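Local coordinates for cutinase-like protein (PDB 2CZQ), which probably hydrolyses carboxylic esters, as a cutinase-like enzyme of the alpha/beta hydrolase fold, at residues S3-L11 with A197-A205; G40-Y48 with G59-I67. All blocks are in the same frame, centred on the assembly; numbering follows the deposited sequence. Where two conformers were deposited one is given.

Contact 1: S3-L11 with A197-A205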
loop_
_atom_site.group_PDB
_atom_site.type_symbol
_atom_site.label_atom_id
_atom_site.label_comp_id
_atom_site.label_asym_id
_atom_site.label_seq_id
_atom_site.Cartn_x
_atom_site.Cartn_y
_atom_site.Cartn_z
ATOM N N SER A 3 17.969 11.289 -0.172
ATOM C CA SER A 3 16.959 12.214 0.305
ATOM C C SER A 3 17.376 12.728 1.674
ATOM O O SER A 3 17.617 11.936 2.589
ATOM C CB SER A 3 15.603 11.527 0.413
ATOM O OG SER A 3 14.717 12.345 1.153
ATOM N N SER A 4 17.451 14.047 1.820
ATOM C CA SER A 4 17.741 14.635 3.125
ATOM C C SER A 4 16.636 14.326 4.133
ATOM O O SER A 4 16.905 14.127 5.315
ATOM C CB SER A 4 17.974 16.147 3.026
ATOM O OG SER A 4 17.003 16.763 2.209
ATOM N N ALA A 5 15.394 14.274 3.656
ATOM C CA ALA A 5 14.263 13.943 4.513
ATOM C C ALA A 5 14.336 12.495 4.990
ATOM O O ALA A 5 13.980 12.198 6.132
ATOM C CB ALA A 5 12.960 14.189 3.782
ATOM N N CYS A 6 14.812 11.609 4.113
ATOM C CA CYS A 6 14.787 10.171 4.365
ATOM C C CYS A 6 16.061 9.474 3.890
ATOM O O CYS A 6 16.024 8.748 2.894
ATOM C CB CYS A 6 13.572 9.546 3.670
ATOM S SG CYS A 6 11.992 10.121 4.318
ATOM N N PRO A 7 17.188 9.673 4.584
ATOM C CA PRO A 7 18.432 8.985 4.213
ATOM C C PRO A 7 18.353 7.457 4.325
ATOM O O PRO A 7 19.125 6.767 3.662
ATOM C CB PRO A 7 19.457 9.553 5.205
ATOM C CG PRO A 7 18.876 10.840 5.673
ATOM C CD PRO A 7 17.402 10.607 5.708
ATOM N N GLN A 8 17.452 6.953 5.164
ATOM C CA GLN A 8 17.167 5.532 5.263
ATOM C C GLN A 8 15.662 5.354 5.205
ATOM O O GLN A 8 14.913 6.087 5.861
ATOM C CB GLN A 8 17.708 4.944 6.562
ATOM C CG GLN A 8 17.515 3.442 6.664
ATOM C CD GLN A 8 18.115 2.880 7.928
ATOM O OE1 GLN A 8 17.814 3.343 9.028
ATOM N NE2 GLN A 8 18.970 1.882 7.781
ATOM N N TYR A 9 15.219 4.380 4.423
ATOM C CA TYR A 9 13.793 4.109 4.335
ATOM C C TYR A 9 13.530 2.641 4.056
ATOM O O TYR A 9 14.398 1.919 3.561
ATOM C CB TYR A 9 13.127 4.998 3.268
ATOM C CG TYR A 9 13.587 4.687 1.868
ATOM C CD1 TYR A 9 14.711 5.312 1.332
ATOM C CD2 TYR A 9 12.915 3.749 1.088
ATOM C CE1 TYR A 9 15.150 5.017 0.053
ATOM C CE2 TYR A 9 13.339 3.445 -0.190
ATOM C CZ TYR A 9 14.457 4.077 -0.704
ATOM O OH TYR A 9 14.873 3.749 -1.968
ATOM N N VAL A 10 12.316 2.214 4.380
ATOM C CA VAL A 10 11.886 0.846 4.151
ATOM C C VAL A 10 10.568 0.876 3.390
ATOM O O VAL A 10 9.638 1.603 3.761
ATOM C CB VAL A 10 11.704 0.065 5.469
ATOM C CG1 VAL A 10 11.469 -1.408 5.189
ATOM C CG2 VAL A 10 12.909 0.240 6.376
ATOM N N LEU A 11 10.519 0.080 2.328
ATOM C CA LEU A 11 9.300 -0.166 1.572
ATOM C C LEU A 11 8.726 -1.463 2.120
ATOM O O LEU A 11 9.210 -2.551 1.806
ATOM C CB LEU A 11 9.612 -0.271 0.075
ATOM C CG LEU A 11 10.437 0.883 -0.515
ATOM C CD1 LEU A 11 10.798 0.608 -1.965
ATOM C CD2 LEU A 11 9.707 2.216 -0.393
ATOM N N ALA A 197 6.061 7.181 -4.065
ATOM C CA ALA A 197 7.005 6.834 -3.010
ATOM C C ALA A 197 8.202 7.775 -2.990
ATOM O O ALA A 197 8.560 8.297 -1.939
ATOM C CB ALA A 197 7.461 5.407 -3.153
ATOM N N VAL A 198 8.825 7.999 -4.144
ATOM C CA VAL A 198 10.018 8.840 -4.182
ATOM C C VAL A 198 9.688 10.249 -3.687
ATOM O O VAL A 198 10.420 10.823 -2.873
ATOM C CB VAL A 198 10.676 8.859 -5.577
ATOM C CG1 VAL A 198 11.744 9.942 -5.668
ATOM C CG2 VAL A 198 11.282 7.499 -5.885
ATOM N N ASN A 199 8.567 10.797 -4.148
ATOM C CA ASN A 199 8.162 12.127 -3.706
ATOM C C ASN A 199 7.841 12.189 -2.214
ATOM O O ASN A 199 8.289 13.106 -1.526
ATOM C CB ASN A 199 6.997 12.650 -4.543
ATOM C CG ASN A 199 7.462 13.323 -5.811
ATOM O OD1 ASN A 199 7.824 14.497 -5.802
ATOM N ND2 ASN A 199 7.475 12.578 -6.908
ATOM N N LYS A 200 7.105 11.205 -1.701
ATOM C CA LYS A 200 6.796 11.182 -0.272
ATOM C C LYS A 200 8.054 11.030 0.580
ATOM O O LYS A 200 8.104 11.532 1.704
ATOM C CB LYS A 200 5.781 10.088 0.067
ATOM C CG LYS A 200 4.365 10.327 -0.468
ATOM C CD LYS A 200 3.754 11.609 0.073
ATOM C CE LYS A 200 2.278 11.699 -0.271
ATOM N NZ LYS A 200 1.757 13.090 -0.137
ATOM N N LEU A 201 9.058 10.343 0.039
ATOM C CA LEU A 201 10.335 10.154 0.724
ATOM C C LEU A 201 11.265 11.358 0.619
ATOM O O LEU A 201 12.351 11.344 1.200
ATOM C CB LEU A 201 11.043 8.905 0.200
ATOM C CG LEU A 201 10.364 7.575 0.533
ATOM C CD1 LEU A 201 10.968 6.453 -0.300
ATOM C CD2 LEU A 201 10.437 7.264 2.024
ATOM N N GLY A 202 10.842 12.390 -0.112
ATOM C CA GLY A 202 11.602 13.624 -0.206
ATOM C C GLY A 202 12.552 13.718 -1.382
ATOM O O GLY A 202 13.390 14.622 -1.423
ATOM N N GLY A 203 12.422 12.802 -2.338
ATOM C CA GLY A 203 13.220 12.839 -3.552
ATOM C C GLY A 203 12.475 13.455 -4.721
ATOM O O GLY A 203 11.318 13.864 -4.594
ATOM N N SER A 204 13.148 13.510 -5.866
ATOM C CA SER A 204 12.567 14.031 -7.095
ATOM C C SER A 204 12.195 12.889 -8.034
ATOM O O SER A 204 13.012 12.010 -8.307
ATOM C CB SER A 204 13.545 14.972 -7.799
ATOM O OG SER A 204 13.776 16.146 -7.040
ATOM N N ALA A 205 10.957 12.908 -8.517
ATOM C CA ALA A 205 10.484 11.963 -9.527
ATOM C C ALA A 205 9.240 12.493 -10.218
ATOM O O ALA A 205 8.981 12.068 -11.343
ATOM C CB ALA A 205 10.194 10.593 -8.912
ATOM O OXT ALA A 205 8.511 13.305 -9.633
HETATM O O HOH W 1 14.591 15.580 1.001
#
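The N-terminal loop and first strand, 3-11, run past the end of helix 187-200, closest where the CA atoms of Ser3 and Gly203 and those of Ala5 and Gly202 each stand 5.4 Å apart. Beyond Cys6 the chain draws away from the helix, and side chains bridge the gap. Leu201 does most of the work, with both its methyls turned to the strand. CD1 sits over one face of the Tyr9 ring, displaced toward the rim, a CH-pi contact 3.8 Å from the ring centroid. CD2 reaches the Tyr9 CB at 3.7 Å and also touches the Cys6 sulfur, whose disulfide to Cys78 ties the loop to strand 78-84. Tyr9 holds CG between its backbone N and carbonyl carbon (chi1 66°), which stands the ring across the leucine branch at about a right angle; its hydroxyl is hydrogen-bonded to the Leu38 carbonyl. Leu11 CD2 lies farther off, 4.4 Å from Leu201 CD1.

The polar side belongs to Ser3. Its OG, swung away from the backbone N (chi1 167°), donates to the Leu201 carbonyl oxygen at 2.6 Å, in the carbonyl plane and on a lone pair. The same OG accepts from Cys6 N at 3.1 Å, an ST motif, so the hydroxyl both shapes its own loop and grips the helix end. A water joins the two chain ends again, donating to Gly202 O while accepting from Ala5 N. Gly202, at positive phi (93°), passes close to Ser3 and Ala5, its CA 4.3 Å from Ala5 CB. Its turn, with Gly203 N bonded to Val198 O and Gly202 N to Asn199 O, is a Schellman motif that ends the C-terminal helix beside the N-terminal loop, while Leu201 packs on the first strand of the alpha/beta hydrolase sheet.

Contact 2: G40-Y48 with G59-I67. With CIT (citric acid), chain C.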
loop_
_atom_site.group_PDB
_atom_site.type_symbol
_atom_site.label_atom_id
_atom_site.label_comp_id
_atom_site.label_asym_id
_atom_site.label_seq_id
_atom_site.Cartn_x
_atom_site.Cartn_y
_atom_site.Cartn_z
ATOM N N GLY A 40 19.704 4.138 0.391
ATOM C CA GLY A 40 19.325 3.891 1.770
ATOM C C GLY A 40 18.027 3.131 1.940
ATOM O O GLY A 40 17.480 3.080 3.045
ATOM N N GLY A 41 17.549 2.527 0.857
ATOM C CA GLY A 41 16.300 1.800 0.884
ATOM C C GLY A 41 16.448 0.299 0.992
ATOM O O GLY A 41 17.390 -0.296 0.463
ATOM N N THR A 42 15.492 -0.316 1.678
ATOM C CA THR A 42 15.324 -1.763 1.650
ATOM C C THR A 42 13.851 -2.077 1.445
ATOM O O THR A 42 12.975 -1.233 1.683
ATOM C CB THR A 42 15.816 -2.448 2.943
ATOM O OG1 THR A 42 15.162 -1.852 4.068
ATOM C CG2 THR A 42 17.330 -2.252 3.170
ATOM N N ILE A 43 13.604 -3.304 1.005
ATOM C CA ILE A 43 12.266 -3.805 0.743
ATOM C C ILE A 43 11.980 -4.902 1.763
ATOM O O ILE A 43 12.661 -5.932 1.781
ATOM C CB ILE A 43 12.177 -4.363 -0.697
ATOM C CG1 ILE A 43 12.482 -3.269 -1.730
ATOM C CG2 ILE A 43 10.801 -4.983 -0.939
ATOM C CD1 ILE A 43 12.805 -3.798 -3.114
ATOM N N TYR A 44 10.988 -4.668 2.620
ATOM C CA TYR A 44 10.601 -5.632 3.639
ATOM C C TYR A 44 9.289 -6.282 3.248
ATOM O O TYR A 44 8.289 -5.589 3.044
ATOM C CB TYR A 44 10.455 -4.981 5.023
ATOM C CG TYR A 44 10.036 -6.004 6.050
ATOM C CD1 TYR A 44 10.944 -6.954 6.504
ATOM C CD2 TYR A 44 8.724 -6.069 6.521
ATOM C CE1 TYR A 44 10.573 -7.921 7.408
ATOM C CE2 TYR A 44 8.338 -7.038 7.433
ATOM C CZ TYR A 44 9.274 -7.962 7.875
ATOM O OH TYR A 44 8.950 -8.941 8.780
ATOM N N ASN A 45 9.296 -7.609 3.172
ATOM C CA ASN A 45 8.114 -8.376 2.801
ATOM C C ASN A 45 7.413 -8.897 4.042
ATOM O O ASN A 45 7.933 -9.762 4.756
ATOM C CB ASN A 45 8.490 -9.540 1.889
ATOM C CG ASN A 45 9.450 -9.135 0.792
ATOM O OD1 ASN A 45 9.247 -8.132 0.107
ATOM N ND2 ASN A 45 10.501 -9.927 0.609
ATOM N N THR A 46 6.229 -8.365 4.311
ATOM C CA THR A 46 5.475 -8.754 5.491
ATOM C C THR A 46 5.331 -10.267 5.578
ATOM O O THR A 46 4.988 -10.928 4.592
ATOM C CB THR A 46 4.111 -8.102 5.410
ATOM O OG1 THR A 46 4.307 -6.684 5.391
ATOM C CG2 THR A 46 3.262 -8.393 6.652
ATOM N N VAL A 47 5.595 -10.810 6.762
ATOM C CA VAL A 47 5.519 -12.246 6.974
ATOM C C VAL A 47 4.150 -12.615 7.531
ATOM O O VAL A 47 3.779 -12.199 8.629
ATOM C CB VAL A 47 6.631 -12.748 7.914
ATOM C CG1 VAL A 47 6.502 -14.247 8.134
ATOM C CG2 VAL A 47 8.000 -12.412 7.342
ATOM N N TYR A 48 3.403 -13.378 6.742
ATOM C CA TYR A 48 2.125 -13.945 7.152
ATOM C C TYR A 48 1.733 -14.990 6.127
ATOM O O TYR A 48 2.424 -15.165 5.123
ATOM C CB TYR A 48 1.042 -12.870 7.356
ATOM C CG TYR A 48 0.337 -12.331 6.126
ATOM C CD1 TYR A 48 1.039 -11.795 5.043
ATOM C CD2 TYR A 48 -1.059 -12.301 6.085
ATOM C CE1 TYR A 48 0.356 -11.285 3.933
ATOM C CE2 TYR A 48 -1.743 -11.793 4.993
ATOM C CZ TYR A 48 -1.037 -11.288 3.928
ATOM O OH TYR A 48 -1.741 -10.783 2.862
ATOM N N GLY A 59 -0.369 -10.427 9.388
ATOM C CA GLY A 59 0.197 -9.465 8.458
ATOM C C GLY A 59 0.200 -8.067 9.044
ATOM O O GLY A 59 1.228 -7.391 9.056
ATOM N N THR A 60 -0.949 -7.632 9.546
ATOM C CA THR A 60 -1.038 -6.341 10.213
ATOM C C THR A 60 -0.006 -6.227 11.338
ATOM O O THR A 60 0.684 -5.215 11.462
ATOM C CB THR A 60 -2.457 -6.161 10.759
ATOM O OG1 THR A 60 -3.375 -6.067 9.658
ATOM C CG2 THR A 60 -2.597 -4.860 11.572
ATOM N N ALA A 61 0.091 -7.270 12.158
ATOM C CA ALA A 61 1.022 -7.260 13.281
ATOM C C ALA A 61 2.468 -7.133 12.813
ATOM O O ALA A 61 3.264 -6.429 13.438
ATOM C CB ALA A 61 0.848 -8.497 14.141
ATOM N N ASP A 62 2.814 -7.807 11.720
ATOM C CA ASP A 62 4.188 -7.789 11.250
ATOM C C ASP A 62 4.562 -6.462 10.583
ATOM O O ASP A 62 5.707 -6.023 10.687
ATOM C CB ASP A 62 4.476 -8.983 10.350
ATOM C CG ASP A 62 5.942 -9.190 10.129
ATOM O OD1 ASP A 62 6.687 -9.314 11.134
ATOM O OD2 ASP A 62 6.416 -9.227 8.976
ATOM N N ILE A 63 3.607 -5.814 9.916
ATOM C CA ILE A 63 3.827 -4.455 9.414
ATOM C C ILE A 63 4.232 -3.540 10.573
ATOM O O ILE A 63 5.232 -2.818 10.514
ATOM C CB ILE A 63 2.545 -3.897 8.752
ATOM C CG1 ILE A 63 2.218 -4.642 7.457
ATOM C CG2 ILE A 63 2.682 -2.393 8.477
ATOM C CD1 ILE A 63 0.783 -4.394 6.986
ATOM N N ILE A 64 3.422 -3.572 11.625
ATOM C CA ILE A 64 3.629 -2.698 12.769
ATOM C C ILE A 64 4.920 -3.060 13.499
ATOM O O ILE A 64 5.668 -2.175 13.918
ATOM C CB ILE A 64 2.389 -2.707 13.685
ATOM C CG1 ILE A 64 1.198 -2.075 12.948
ATOM C CG2 ILE A 64 2.685 -1.977 14.990
ATOM C CD1 ILE A 64 -0.132 -2.203 13.665
ATOM N N ARG A 65 5.198 -4.358 13.611
ATOM C CA ARG A 65 6.454 -4.831 14.190
ATOM C C ARG A 65 7.656 -4.226 13.462
ATOM O O ARG A 65 8.587 -3.722 14.104
ATOM C CB ARG A 65 6.519 -6.361 14.175
ATOM C CG ARG A 65 7.868 -6.953 14.578
ATOM C CD ARG A 65 8.189 -8.268 13.876
ATOM N NE ARG A 65 9.312 -8.158 12.945
ATOM C CZ ARG A 65 9.246 -7.661 11.712
ATOM N NH1 ARG A 65 8.104 -7.198 11.226
ATOM N NH2 ARG A 65 10.337 -7.617 10.959
ATOM N N ARG A 66 7.642 -4.273 12.131
ATOM C CA ARG A 66 8.752 -3.730 11.353
ATOM C C ARG A 66 8.888 -2.223 11.545
ATOM O O ARG A 66 10.003 -1.712 11.677
ATOM C CB ARG A 66 8.630 -4.082 9.863
ATOM C CG ARG A 66 9.804 -3.610 9.015
ATOM C CD ARG A 66 11.109 -4.276 9.399
ATOM N NE ARG A 66 12.283 -3.808 8.670
ATOM C CZ ARG A 66 12.992 -2.722 8.977
ATOM N NH1 ARG A 66 12.630 -1.934 9.981
ATOM N NH2 ARG A 66 14.076 -2.424 8.270
ATOM N N ILE A 67 7.759 -1.517 11.561
ATOM C CA ILE A 67 7.777 -0.075 11.787
ATOM C C ILE A 67 8.441 0.244 13.126
ATOM O O ILE A 67 9.350 1.079 13.207
ATOM C CB ILE A 67 6.349 0.505 11.745
ATOM C CG1 ILE A 67 5.796 0.458 10.320
ATOM C CG2 ILE A 67 6.320 1.935 12.309
ATOM C CD1 ILE A 67 4.310 0.755 10.241
HETATM C C1 CIT C . 14.203 -4.945 5.885
HETATM O O1 CIT C . 13.835 -5.507 6.939
HETATM O O2 CIT C . 14.424 -3.715 5.869
HETATM C C2 CIT C . 14.340 -5.741 4.610
HETATM C C3 CIT C . 15.342 -6.889 4.721
HETATM O O7 CIT C . 16.625 -6.344 5.131
HETATM C C4 CIT C . 15.490 -7.553 3.350
HETATM C C5 CIT C . 16.776 -8.336 3.178
HETATM O O3 CIT C . 17.540 -8.583 4.138
HETATM O O4 CIT C . 17.101 -8.754 2.045
HETATM C C6 CIT C . 14.853 -7.929 5.726
HETATM O O5 CIT C . 13.781 -8.558 5.526
HETATM O O6 CIT C . 15.523 -8.172 6.761
#
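Tyr44 of edge strand 41-45 packs on Asp62, Arg65 and Arg66 of helix 57-73, the first half of a beta-alpha-beta crossover in the alpha/beta hydrolase fold; the segment axes run roughly antiparallel and approach to 10.1 Å. With CG anti to the backbone N (chi1 179°), the Tyr44 ring extends toward the helix. Over the centre of one face lies Arg66 CD, a CH-pi contact 3.9 Å from the centroid, with Arg66 CG beside it, nearest Tyr44 CD2. The ring's hydroxyl ends at Asp62, donating to the syn lone pair of OD2 at 2.6 Å; ring and carboxylate planes are 49° apart.

That OD2 takes a second bond, from Val47 N at 2.8 Å, which is nearly straight (175°) but comes from above the carboxylate plane. One carboxylate oxygen thereby fastens both the tyrosine and the chain leaving the strand. In the conformer given, Arg65 NH1 comes so close to Asp62 OD1 that the details of this salt bridge are doubtful; here a guanidinium face lies over the Tyr44 hydroxyl, without a hydrogen bond between them. Farther along, the Thr46 methyl CG2 rests 3.3 Å from Gly59 O, and Thr46 OG1 is hydrogen-bonded to Thr14 OG1. Tyr48 CB lies 3.5 Å from Gly59 N, and its ring lies near Gly59 CA.

Arg66 bends at chi2 and turns its guanidinium toward a citrate, probably from the crystallisation liquor. Its NE donates to citrate O1, and its NH2 meets citrate O2 at 2.7 Å, the same oxygen that accepts from Thr42 OG1.

Overall arrangement
Contacts 1 and 2 lie with centres about 17 Å apart and are joined through the sheet, where strands 9-14 and 41-45 are parallel neighbours. Leu11 N to Thr42 O and Leu11 O to Tyr44 N, each 2.9 Å, are probable hydrogen bonds between them. Contact 1 closes the chain from end to end, and contact 2 is nested within that loop. Their helices, 187-200 and 57-73, cover opposite faces of the sheet; Val10 CG2 reaches Arg66 NH2 at 3.5 Å, beside the citrate. The probable catalytic triad of Ser85, Asp165 and His180 belongs to neither contact, though the Tyr48 side chain touches the putative nucleophile elbow.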